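Local coordinates for protein similarities with probable monooxygenase (Photorhabdus luminescens, PDB 4HB9) that binds FAD and probably acts as a flavin-dependent monooxygenase related to the aromatic ring hydroxylases, at residues S78-E83 and P209-P214; P217-I222 and Q382-H387; S184-R189 and E292-L297; R226-I231 and A238-F243. All coordinates share one frame; numbering follows the deposited sequence.

Contact 1 of 4, residues S78-E83 and P209-P214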
# COMPACT_ATOMS: atom_id res chain seq x y z
N SER A 78 8.97 -15.17 -12.39
CA SER A 78 8.74 -13.96 -13.20
C SER A 78 9.47 -14.01 -14.55
O SER A 78 10.68 -14.23 -14.60
CB SER A 78 9.19 -12.72 -12.43
OG SER A 78 9.04 -11.56 -13.23
N ARG A 79 8.72 -13.81 -15.63
CA ARG A 79 9.23 -13.95 -16.99
C ARG A 79 9.52 -12.59 -17.63
O ARG A 79 8.90 -11.57 -17.29
CB ARG A 79 8.20 -14.70 -17.83
CG ARG A 79 8.10 -16.18 -17.45
CD ARG A 79 6.97 -16.90 -18.15
NE ARG A 79 5.69 -16.25 -17.88
CZ ARG A 79 4.55 -16.88 -17.59
NH1 ARG A 79 4.49 -18.21 -17.50
NH2 ARG A 79 3.45 -16.17 -17.35
N PHE A 80 10.47 -12.58 -18.55
CA PHE A 80 10.89 -11.36 -19.21
C PHE A 80 10.82 -11.56 -20.70
O PHE A 80 11.34 -12.56 -21.23
CB PHE A 80 12.31 -10.96 -18.77
CG PHE A 80 12.39 -10.50 -17.34
CD1 PHE A 80 12.42 -9.15 -17.02
CD2 PHE A 80 12.41 -11.43 -16.31
CE1 PHE A 80 12.48 -8.74 -15.70
CE2 PHE A 80 12.45 -11.02 -14.98
CZ PHE A 80 12.49 -9.67 -14.67
N TYR A 81 10.14 -10.64 -21.39
CA TYR A 81 10.03 -10.71 -22.84
C TYR A 81 10.45 -9.40 -23.44
O TYR A 81 10.38 -8.37 -22.79
CB TYR A 81 8.58 -10.95 -23.26
CG TYR A 81 7.95 -12.23 -22.78
CD1 TYR A 81 7.89 -13.35 -23.60
CD2 TYR A 81 7.40 -12.30 -21.52
CE1 TYR A 81 7.31 -14.52 -23.16
CE2 TYR A 81 6.82 -13.47 -21.06
CZ TYR A 81 6.77 -14.57 -21.89
OH TYR A 81 6.18 -15.72 -21.42
N ASN A 82 10.82 -9.42 -24.71
CA ASN A 82 10.88 -8.18 -25.46
C ASN A 82 9.48 -7.81 -25.91
O ASN A 82 8.50 -8.42 -25.49
CB ASN A 82 11.89 -8.24 -26.61
CG ASN A 82 11.42 -9.06 -27.80
OD1 ASN A 82 10.34 -9.69 -27.80
ND2 ASN A 82 12.25 -9.08 -28.84
N GLU A 83 9.37 -6.78 -26.72
CA GLU A 83 8.04 -6.31 -27.10
C GLU A 83 7.45 -7.07 -28.30
O GLU A 83 6.38 -6.73 -28.78
CB GLU A 83 8.09 -4.81 -27.35
CG GLU A 83 8.62 -4.37 -28.70
CD GLU A 83 10.13 -4.49 -28.88
OE1 GLU A 83 10.85 -5.13 -28.07
OE2 GLU A 83 10.60 -3.95 -29.89
N PRO A 209 4.03 -13.43 -13.03
CA PRO A 209 4.15 -12.08 -13.61
C PRO A 209 5.08 -12.01 -14.83
O PRO A 209 6.03 -12.81 -14.96
CB PRO A 209 4.71 -11.24 -12.45
CG PRO A 209 5.30 -12.20 -11.48
CD PRO A 209 4.58 -13.51 -11.66
N ASN A 210 4.78 -11.07 -15.72
CA ASN A 210 5.55 -10.87 -16.94
C ASN A 210 6.03 -9.44 -17.01
O ASN A 210 5.31 -8.51 -16.63
CB ASN A 210 4.70 -11.15 -18.18
CG ASN A 210 4.02 -12.52 -18.14
OD1 ASN A 210 4.67 -13.54 -18.22
ND2 ASN A 210 2.72 -12.53 -18.01
N SER A 211 7.24 -9.27 -17.53
CA SER A 211 7.77 -7.96 -17.85
C SER A 211 8.08 -7.85 -19.33
O SER A 211 8.72 -8.73 -19.88
CB SER A 211 9.02 -7.72 -17.05
OG SER A 211 8.67 -7.24 -15.76
N ILE A 212 7.63 -6.76 -19.96
CA ILE A 212 7.90 -6.50 -21.34
C ILE A 212 8.98 -5.45 -21.38
O ILE A 212 8.79 -4.34 -20.85
CB ILE A 212 6.68 -5.99 -22.09
CG1 ILE A 212 5.47 -6.91 -21.89
CG2 ILE A 212 7.01 -5.76 -23.55
CD1 ILE A 212 5.69 -8.38 -22.14
N VAL A 213 10.10 -5.81 -22.00
CA VAL A 213 11.26 -4.94 -22.08
C VAL A 213 11.49 -4.51 -23.51
O VAL A 213 12.10 -5.27 -24.29
CB VAL A 213 12.54 -5.62 -21.55
CG1 VAL A 213 13.66 -4.60 -21.44
CG2 VAL A 213 12.29 -6.25 -20.19
N PRO A 214 11.03 -3.32 -23.88
CA PRO A 214 11.19 -2.86 -25.26
C PRO A 214 12.54 -2.19 -25.52
O PRO A 214 13.36 -2.06 -24.61
CB PRO A 214 10.07 -1.85 -25.41
CG PRO A 214 9.99 -1.24 -24.05
CD PRO A 214 10.31 -2.33 -23.07

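Contact 2 of 4, residues P217-I222 and Q382-H387. With EDO (1,2-ethanediol), chain F.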
# COMPACT_ATOMS: atom_id res chain seq x y z
N PRO A 217 12.75 3.56 -23.96
CA PRO A 217 13.09 3.69 -22.55
C PRO A 217 11.86 3.61 -21.63
O PRO A 217 11.53 4.55 -20.92
CB PRO A 217 13.75 5.06 -22.48
CG PRO A 217 13.06 5.85 -23.55
CD PRO A 217 12.83 4.86 -24.66
N ASP A 218 11.18 2.49 -21.68
CA ASP A 218 9.95 2.31 -20.91
C ASP A 218 9.72 0.84 -20.69
O ASP A 218 10.57 0.01 -21.04
CB ASP A 218 8.77 3.05 -21.59
CG ASP A 218 8.62 2.73 -23.08
OD1 ASP A 218 9.19 1.77 -23.60
OD2 ASP A 218 7.87 3.48 -23.74
N TRP A 219 8.61 0.48 -20.05
CA TRP A 219 8.47 -0.87 -19.55
C TRP A 219 6.99 -1.20 -19.40
O TRP A 219 6.22 -0.30 -19.11
CB TRP A 219 9.13 -0.93 -18.18
CG TRP A 219 9.40 -2.26 -17.59
CD1 TRP A 219 8.51 -3.06 -16.94
CD2 TRP A 219 10.66 -2.91 -17.53
NE1 TRP A 219 9.14 -4.20 -16.50
CE2 TRP A 219 10.47 -4.12 -16.84
CE3 TRP A 219 11.93 -2.59 -17.99
CZ2 TRP A 219 11.51 -5.01 -16.60
CZ3 TRP A 219 12.97 -3.46 -17.73
CH2 TRP A 219 12.76 -4.65 -17.05
N LEU A 220 6.63 -2.47 -19.51
CA LEU A 220 5.25 -2.92 -19.20
C LEU A 220 5.30 -4.13 -18.29
O LEU A 220 5.91 -5.17 -18.63
CB LEU A 220 4.44 -3.22 -20.44
CG LEU A 220 2.94 -3.48 -20.20
CD1 LEU A 220 2.16 -2.19 -19.93
CD2 LEU A 220 2.34 -4.14 -21.43
N PHE A 221 4.70 -3.98 -17.11
CA PHE A 221 4.65 -5.03 -16.12
C PHE A 221 3.24 -5.60 -16.14
O PHE A 221 2.28 -4.84 -16.20
CB PHE A 221 5.05 -4.49 -14.73
CG PHE A 221 4.96 -5.52 -13.65
CD1 PHE A 221 5.82 -6.60 -13.65
CD2 PHE A 221 3.97 -5.45 -12.68
CE1 PHE A 221 5.72 -7.59 -12.68
CE2 PHE A 221 3.86 -6.43 -11.70
CZ PHE A 221 4.75 -7.50 -11.70
N ILE A 222 3.11 -6.93 -16.11
CA ILE A 222 1.80 -7.58 -16.13
C ILE A 222 1.67 -8.56 -14.96
O ILE A 222 2.53 -9.42 -14.78
CB ILE A 222 1.58 -8.35 -17.44
CG1 ILE A 222 1.66 -7.38 -18.63
CG2 ILE A 222 0.24 -9.09 -17.44
CD1 ILE A 222 1.69 -8.05 -19.98
N GLN A 382 13.97 3.12 -11.83
CA GLN A 382 14.96 3.62 -12.78
C GLN A 382 15.26 2.56 -13.84
O GLN A 382 15.45 2.90 -15.03
CB GLN A 382 16.23 4.04 -12.05
CG GLN A 382 16.03 5.24 -11.11
CD GLN A 382 17.24 5.52 -10.21
OE1 GLN A 382 18.01 4.62 -9.93
NE2 GLN A 382 17.37 6.76 -9.75
N ASN A 383 15.29 1.31 -13.42
CA ASN A 383 15.55 0.21 -14.34
C ASN A 383 14.46 0.13 -15.42
O ASN A 383 14.75 -0.25 -16.58
CB ASN A 383 15.64 -1.11 -13.62
CG ASN A 383 16.12 -2.23 -14.52
OD1 ASN A 383 17.07 -2.06 -15.29
ND2 ASN A 383 15.44 -3.38 -14.45
N ALA A 384 13.23 0.52 -15.09
CA ALA A 384 12.17 0.47 -16.09
C ALA A 384 12.48 1.38 -17.29
O ALA A 384 12.06 1.11 -18.41
CB ALA A 384 10.83 0.85 -15.45
N VAL A 385 13.16 2.51 -17.04
CA VAL A 385 13.53 3.46 -18.08
C VAL A 385 14.91 3.16 -18.68
O VAL A 385 15.09 3.23 -19.91
CB VAL A 385 13.44 4.90 -17.53
CG1 VAL A 385 13.82 5.91 -18.58
CG2 VAL A 385 12.02 5.20 -17.07
N ILE A 386 15.88 2.80 -17.84
CA ILE A 386 17.26 2.54 -18.32
C ILE A 386 17.52 1.14 -18.86
O ILE A 386 18.30 0.98 -19.80
CB ILE A 386 18.29 2.80 -17.22
CG1 ILE A 386 18.24 4.27 -16.82
CG2 ILE A 386 19.71 2.42 -17.69
CD1 ILE A 386 18.87 4.54 -15.48
N HIS A 387 16.93 0.12 -18.23
CA HIS A 387 17.10 -1.29 -18.62
C HIS A 387 18.54 -1.78 -18.34
O HIS A 387 19.15 -2.47 -19.16
CB HIS A 387 16.75 -1.55 -20.09
CG HIS A 387 15.37 -1.11 -20.47
ND1 HIS A 387 14.89 -1.21 -21.76
CD2 HIS A 387 14.37 -0.56 -19.74
CE1 HIS A 387 13.65 -0.74 -21.80
NE2 HIS A 387 13.32 -0.33 -20.59
C1 EDO F . 10.80 -3.11 -13.29
O1 EDO F . 10.29 -1.86 -12.83
C2 EDO F . 12.29 -2.96 -13.57
O2 EDO F . 13.09 -3.47 -12.49

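Contact 3 of 4, residues S184-R189 and E292-L297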
# COMPACT_ATOMS: atom_id res chain seq x y z
N SER A 184 7.13 7.93 -14.14
CA SER A 184 5.68 7.92 -13.95
C SER A 184 5.11 6.61 -14.45
O SER A 184 5.78 5.84 -15.14
CB SER A 184 5.05 9.07 -14.70
OG SER A 184 5.53 10.29 -14.19
N MSE A 185 3.88 6.30 -14.06
CA MSE A 185 3.27 5.04 -14.49
C MSE A 185 1.80 5.22 -14.76
O MSE A 185 1.18 6.18 -14.27
CB MSE A 185 3.51 3.94 -13.45
CG MSE A 185 2.86 4.15 -12.11
SE MSE A 185 3.29 2.65 -10.85
CE MSE A 185 5.11 2.19 -11.29
N ILE A 186 1.27 4.32 -15.57
CA ILE A 186 -0.16 4.24 -15.86
C ILE A 186 -0.54 2.79 -15.58
O ILE A 186 0.09 1.87 -16.11
CB ILE A 186 -0.46 4.65 -17.32
CG1 ILE A 186 0.00 6.07 -17.59
CG2 ILE A 186 -1.94 4.51 -17.63
CD1 ILE A 186 -0.14 6.50 -19.04
N ILE A 187 -1.54 2.61 -14.71
CA ILE A 187 -1.95 1.29 -14.21
C ILE A 187 -3.39 1.04 -14.65
O ILE A 187 -4.27 1.89 -14.43
CB ILE A 187 -1.90 1.25 -12.68
CG1 ILE A 187 -0.51 1.65 -12.16
CG2 ILE A 187 -2.28 -0.15 -12.16
CD1 ILE A 187 -0.38 1.71 -10.65
N GLY A 188 -3.64 -0.10 -15.28
CA GLY A 188 -5.01 -0.50 -15.62
C GLY A 188 -5.29 -1.94 -15.22
O GLY A 188 -4.36 -2.70 -14.92
N ARG A 189 -6.57 -2.30 -15.19
CA ARG A 189 -6.97 -3.65 -14.90
C ARG A 189 -7.95 -4.12 -15.94
O ARG A 189 -8.73 -3.33 -16.47
CB ARG A 189 -7.60 -3.75 -13.51
CG ARG A 189 -8.92 -3.00 -13.36
CD ARG A 189 -9.53 -3.09 -11.97
NE ARG A 189 -11.00 -2.93 -12.07
CZ ARG A 189 -11.89 -3.33 -11.16
NH1 ARG A 189 -11.52 -3.86 -10.01
NH2 ARG A 189 -13.21 -3.21 -11.41
N GLU A 292 -13.28 2.59 -15.84
CA GLU A 292 -13.45 3.25 -14.53
C GLU A 292 -12.26 3.14 -13.58
O GLU A 292 -12.25 3.78 -12.51
CB GLU A 292 -14.66 2.65 -13.81
CG GLU A 292 -15.87 3.54 -13.75
CD GLU A 292 -16.74 3.16 -12.57
OE1 GLU A 292 -17.10 1.97 -12.47
OE2 GLU A 292 -17.00 4.04 -11.72
N ASN A 293 -11.27 2.32 -13.92
CA ASN A 293 -10.14 2.07 -13.02
C ASN A 293 -8.79 2.14 -13.77
O ASN A 293 -8.07 1.16 -13.81
CB ASN A 293 -10.28 0.70 -12.32
CG ASN A 293 -11.38 0.67 -11.26
OD1 ASN A 293 -11.11 0.90 -10.07
ND2 ASN A 293 -12.61 0.38 -11.67
N ILE A 294 -8.48 3.28 -14.39
CA ILE A 294 -7.13 3.49 -14.98
C ILE A 294 -6.48 4.65 -14.27
O ILE A 294 -7.05 5.73 -14.22
CB ILE A 294 -7.14 3.77 -16.48
CG1 ILE A 294 -7.78 2.61 -17.23
CG2 ILE A 294 -5.70 3.96 -17.02
CD1 ILE A 294 -8.11 2.94 -18.66
N SER A 295 -5.29 4.43 -13.71
CA SER A 295 -4.70 5.43 -12.82
C SER A 295 -3.30 5.85 -13.29
O SER A 295 -2.40 5.02 -13.39
CB SER A 295 -4.59 4.90 -11.40
OG SER A 295 -5.80 4.32 -10.99
N PRO A 296 -3.12 7.16 -13.54
CA PRO A 296 -1.78 7.69 -13.76
C PRO A 296 -1.16 8.15 -12.44
O PRO A 296 -1.85 8.73 -11.60
CB PRO A 296 -2.05 8.90 -14.65
CG PRO A 296 -3.40 9.38 -14.21
CD PRO A 296 -4.15 8.21 -13.65
N LEU A 297 0.15 7.94 -12.29
CA LEU A 297 0.85 8.26 -11.05
C LEU A 297 2.26 8.75 -11.34
O LEU A 297 2.98 8.12 -12.12
CB LEU A 297 1.00 7.02 -10.16
CG LEU A 297 -0.21 6.34 -9.54
CD1 LEU A 297 0.30 5.15 -8.74
CD2 LEU A 297 -0.98 7.31 -8.65
O HOH W 1 -8.31 -0.12 -15.85

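Contact 4 of 4, residues R226-I231 and A238-F243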
# COMPACT_ATOMS: atom_id res chain seq x y z
N ARG A 226 -6.85 -9.85 -7.31
CA ARG A 226 -8.22 -10.11 -6.94
C ARG A 226 -8.85 -8.77 -6.57
O ARG A 226 -8.26 -7.99 -5.83
CB ARG A 226 -8.25 -11.16 -5.83
CG ARG A 226 -8.00 -12.51 -6.49
CD ARG A 226 -8.15 -13.66 -5.58
NE ARG A 226 -9.50 -13.84 -5.06
CZ ARG A 226 -10.45 -14.57 -5.65
NH1 ARG A 226 -10.24 -15.11 -6.85
NH2 ARG A 226 -11.62 -14.72 -5.04
N ALA A 227 -9.99 -8.47 -7.15
CA ALA A 227 -10.59 -7.15 -6.99
C ALA A 227 -12.08 -7.18 -7.27
O ALA A 227 -12.56 -8.09 -7.92
CB ALA A 227 -9.90 -6.17 -7.93
N PRO A 228 -12.82 -6.19 -6.79
CA PRO A 228 -14.24 -6.16 -7.03
C PRO A 228 -14.63 -5.80 -8.48
O PRO A 228 -14.04 -4.92 -9.09
CB PRO A 228 -14.76 -5.14 -6.03
CG PRO A 228 -13.59 -4.33 -5.61
CD PRO A 228 -12.35 -5.07 -5.95
N VAL A 229 -15.62 -6.50 -9.01
CA VAL A 229 -16.15 -6.25 -10.35
C VAL A 229 -16.76 -4.85 -10.38
O VAL A 229 -16.47 -4.08 -11.27
CB VAL A 229 -17.21 -7.30 -10.74
CG1 VAL A 229 -17.91 -6.93 -12.05
CG2 VAL A 229 -16.57 -8.66 -10.84
N ASN A 230 -17.57 -4.54 -9.37
CA ASN A 230 -18.29 -3.26 -9.31
C ASN A 230 -17.86 -2.53 -8.06
O ASN A 230 -18.18 -2.97 -6.97
CB ASN A 230 -19.80 -3.51 -9.30
CG ASN A 230 -20.62 -2.22 -9.33
OD1 ASN A 230 -20.08 -1.13 -9.18
ND2 ASN A 230 -21.93 -2.36 -9.54
N ILE A 231 -17.15 -1.42 -8.20
CA ILE A 231 -16.65 -0.69 -7.02
C ILE A 231 -17.74 0.14 -6.32
O ILE A 231 -17.47 0.77 -5.30
CB ILE A 231 -15.44 0.19 -7.36
CG1 ILE A 231 -15.79 1.28 -8.37
CG2 ILE A 231 -14.30 -0.68 -7.88
CD1 ILE A 231 -14.68 2.27 -8.60
N ALA A 238 -19.28 -7.08 -2.20
CA ALA A 238 -18.37 -6.98 -3.33
C ALA A 238 -18.33 -8.33 -4.03
O ALA A 238 -18.30 -9.37 -3.38
CB ALA A 238 -16.98 -6.56 -2.88
N GLU A 239 -18.34 -8.30 -5.36
CA GLU A 239 -18.15 -9.49 -6.16
C GLU A 239 -16.69 -9.58 -6.62
O GLU A 239 -16.24 -8.81 -7.46
CB GLU A 239 -19.09 -9.45 -7.39
CG GLU A 239 -18.96 -10.64 -8.31
CD GLU A 239 -19.79 -10.49 -9.58
OE1 GLU A 239 -20.56 -9.51 -9.71
OE2 GLU A 239 -19.67 -11.38 -10.45
N ILE A 240 -15.95 -10.53 -6.07
CA ILE A 240 -14.50 -10.57 -6.30
C ILE A 240 -14.18 -11.46 -7.50
O ILE A 240 -14.69 -12.59 -7.59
CB ILE A 240 -13.75 -11.06 -5.06
CG1 ILE A 240 -14.15 -10.22 -3.84
CG2 ILE A 240 -12.24 -11.04 -5.31
CD1 ILE A 240 -13.83 -8.74 -3.94
N ASP A 241 -13.36 -10.96 -8.41
CA ASP A 241 -12.91 -11.75 -9.55
C ASP A 241 -11.43 -11.50 -9.80
O ASP A 241 -10.82 -10.61 -9.16
CB ASP A 241 -13.74 -11.40 -10.79
CG ASP A 241 -13.80 -12.54 -11.84
OD1 ASP A 241 -13.17 -13.61 -11.70
OD2 ASP A 241 -14.48 -12.30 -12.87
N ASN A 242 -10.87 -12.29 -10.70
CA ASN A 242 -9.51 -12.15 -11.17
C ASN A 242 -9.43 -11.06 -12.24
O ASN A 242 -10.26 -11.01 -13.17
CB ASN A 242 -9.01 -13.48 -11.76
CG ASN A 242 -9.11 -14.64 -10.78
OD1 ASN A 242 -9.84 -15.61 -11.01
ND2 ASN A 242 -8.38 -14.55 -9.69
N PHE A 243 -8.42 -10.20 -12.09
CA PHE A 243 -8.13 -9.15 -13.04
C PHE A 243 -6.67 -9.27 -13.45
O PHE A 243 -5.81 -9.50 -12.58
CB PHE A 243 -8.35 -7.77 -12.41
CG PHE A 243 -9.79 -7.38 -12.32
CD1 PHE A 243 -10.36 -6.52 -13.25
CD2 PHE A 243 -10.59 -7.87 -11.30
CE1 PHE A 243 -11.69 -6.17 -13.19
CE2 PHE A 243 -11.94 -7.55 -11.26
CZ PHE A 243 -12.48 -6.68 -12.19
O HOH W 2 -7.25 -16.28 -7.99
O HOH W 3 -18.65 -5.81 -6.84

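Contact 1 of 4, residues S78-E83 and P209-P214
Arg79 lies alongside Asn210, both side chains pointing the same way, and its guanidinium is nearly coplanar with the amide, the two planes 9° apart. The grip is side-on, with two donors on one acceptor: Arg79 NE reaches Asn210 OD1 at 2.9 Å, almost along the C=O axis, while Arg79 NH2 meets Asn210 OD1 at 3.0 Å on a lone pair. A bend at chi3 (-57°) turns the arginine toward the amide, and a salt bridge from NH1 to Asp206 helps fix its rotation. On the same face Tyr81 brings CE2 to 3.6 Å from Asn210 OD1, near the ring plane, and its OH bonds to Asn203. Its CB rests against Ile212 CD1. On the face of Phe80 and Ser211, Phe80 CD1 packs on Ser211 CB at 3.7 Å. The backbone evidence is a parallel pairing of 79-81 with 210-212: Arg79 N, Ser211 N, Tyr81 N and Val213 N donate in turn to Pro209 O, Arg79 O, Ser211 O and Tyr81 O, the last bond being 2.7 Å from Val213 N to Tyr81 O. This parallel pair belongs to the mixed sheet, where strand 87-89 flanks 79-81 and strand 218-228 flanks 210-212.

Contact 2 of 4, residues P217-I222 and Q382-H387
This is a helix-on-sheet contact, in which the C-terminal end of helix 355-386 packs against the start of strand 218-228 in the mixed sheet, away from the flavin site. The short axes come within 6.3 Å and their directions differ by 121°. Trp219 has the largest share. With CG anti to the backbone N, its CB meets Ala384 CB at 3.7 Å and the indole extends past Ala384 CA. The six-membered ring turns its edge toward the face of His387 in an offset edge-to-face pair, planes 72° apart, with Trp219 CE3 3.6 Å from His387 CD2. Over one indole face lies a 1,2-ethanediol, probably from the crystallisation liquor, which Asn383 ND2 holds by a nearly straight bond to its O2; Asn383 OD1 accepts from the backbone N of Ser389. Pro217 CB packs on Val385 CG1. His387 leaves the helix with positive phi, and its ring folds back against the last turn, where NE2 makes a weak bond to Ala384 O. The same nitrogen is the polar link across the contact: His387 NE2 donates to Asp218 O at 2.8 Å, from above the carbonyl plane and with a bent angle of 135° at the hydrogen.

Contact 3 of 4, residues S184-R189 and E292-L297
Arg189 CG sits between the backbone N and the carbonyl carbon (chi1 66°), and the chain then runs extended to NE; Asn293 CG is anti to its carbonyl carbon. These torsions carry the guanidinium across the asparagine, so that Asn293 ND2 lies over one guanidinium face, 3.6 Å from Arg189 NH2, with the two planes 35° apart. Both groups turn to Asp290: NE forms a salt bridge with its carboxylate and Asn293 ND2 bonds to the same oxygen, so this acid positions the pair. Its opposite charge probably eases placing an amide N-H above a cation. Arg189 NH1 donates to the carbonyls of Gly42 and Pro228.

Toward the other end the two chains are an antiparallel pair, strands 179-191 and 295-301, at one edge of the mixed sheet of this FAD-binding fold. Met185 and Leu297 exchange two backbone bonds, Met185 N to Leu297 O and Leu297 N to Met185 O, each 2.8 Å. Ile187 and Ser295 form the next hydrogen-bonded pair, although Ile187 N approaches Ser295 O from 30° above the carbonyl plane. Selenomethionine Met185 lies alongside Leu297, with Met185 CG 3.9 Å from Leu297 CB. On the same face Ile187 CD1 crosses to Leu297 CD1 at 4.0 Å. The Ile187 side chain comes within about 5 Å of the bound FAD. On the opposite face Ile186 CG2 meets Ile294 CG2 at 3.8 Å, against helix 264-274. Where direct pairing ends, a water accepts from Arg189 N at 2.9 Å and also lies against Asn293 O, bridging the chains.

Contact 4 of 4, residues R226-I231 and A238-F243
Ala227 O is held by one hydrogen bond, from Asp241 N at 3.0 Å (173°), and is approached by the CA-H of Ile240. The reciprocal bond, Ala227 N to Asp241 O, makes these the hydrogen-bonded pair of an antiparallel beta hairpin between strands 218-228 and 240-251. Toward the connecting loop Val229 N donates to Glu239 O at 2.9 Å, almost along the C=O axis, and a water accepts from both Asn230 N and Glu239 N. This hairpin end lies near the flavin, the Ala227 side chain about 9 Å from FAD.

The short segments 226-228 and 240-243 run at 126° to each other, consistent with a marked twist. On the face of Ala227 and Asp241, Phe243 CD2 packs on Ala227 CB at 3.8 Å, while the ring edge faces Ala227 O. This ring also makes a cation-pi contact with Arg189, and Asp241 a salt bridge with Arg191.

On the opposite face, beside helix 111-119, Ile240 CD1 rests on Pro228. Arg226 bends at chi3 (64°), placing one guanidinium face over Ile240, with NH2 3.7 Å from Ile240 CG2. Its NH1 lies 3.4 Å from Asn242 ND2, donor beside donor, and a water accepts from Asn242 ND2 at 2.7 Å and weakly from Arg226 NH1.

How the contacts relate
Contacts 1, 3 and 4 are strand pairings within one mixed sheet, whereas contact 2 lays a helix end on it. Contacts 1 and 2 are neighbours: strands 210-212 and 218-228 pair through Ile212 N to Leu220 O. Strand 218-228 serves both contact 2 and, about 28 Å away between centres, contact 4. Contacts 3 and 4 meet at Arg189. Contact 3, nearest the chain centre, has six of eleven touching residues buried and none exposed; it combines aliphatic and selenomethionine packing close to the flavin with a polar Arg189-Asn293 end. Contacts 2 and 4 each include an exposed residue, Pro217 and Glu239. Contact 1 adds an arginine-amide grip to its backbone bonds, and contact 2 combines aromatic packing with a single histidine-to-carbonyl bond.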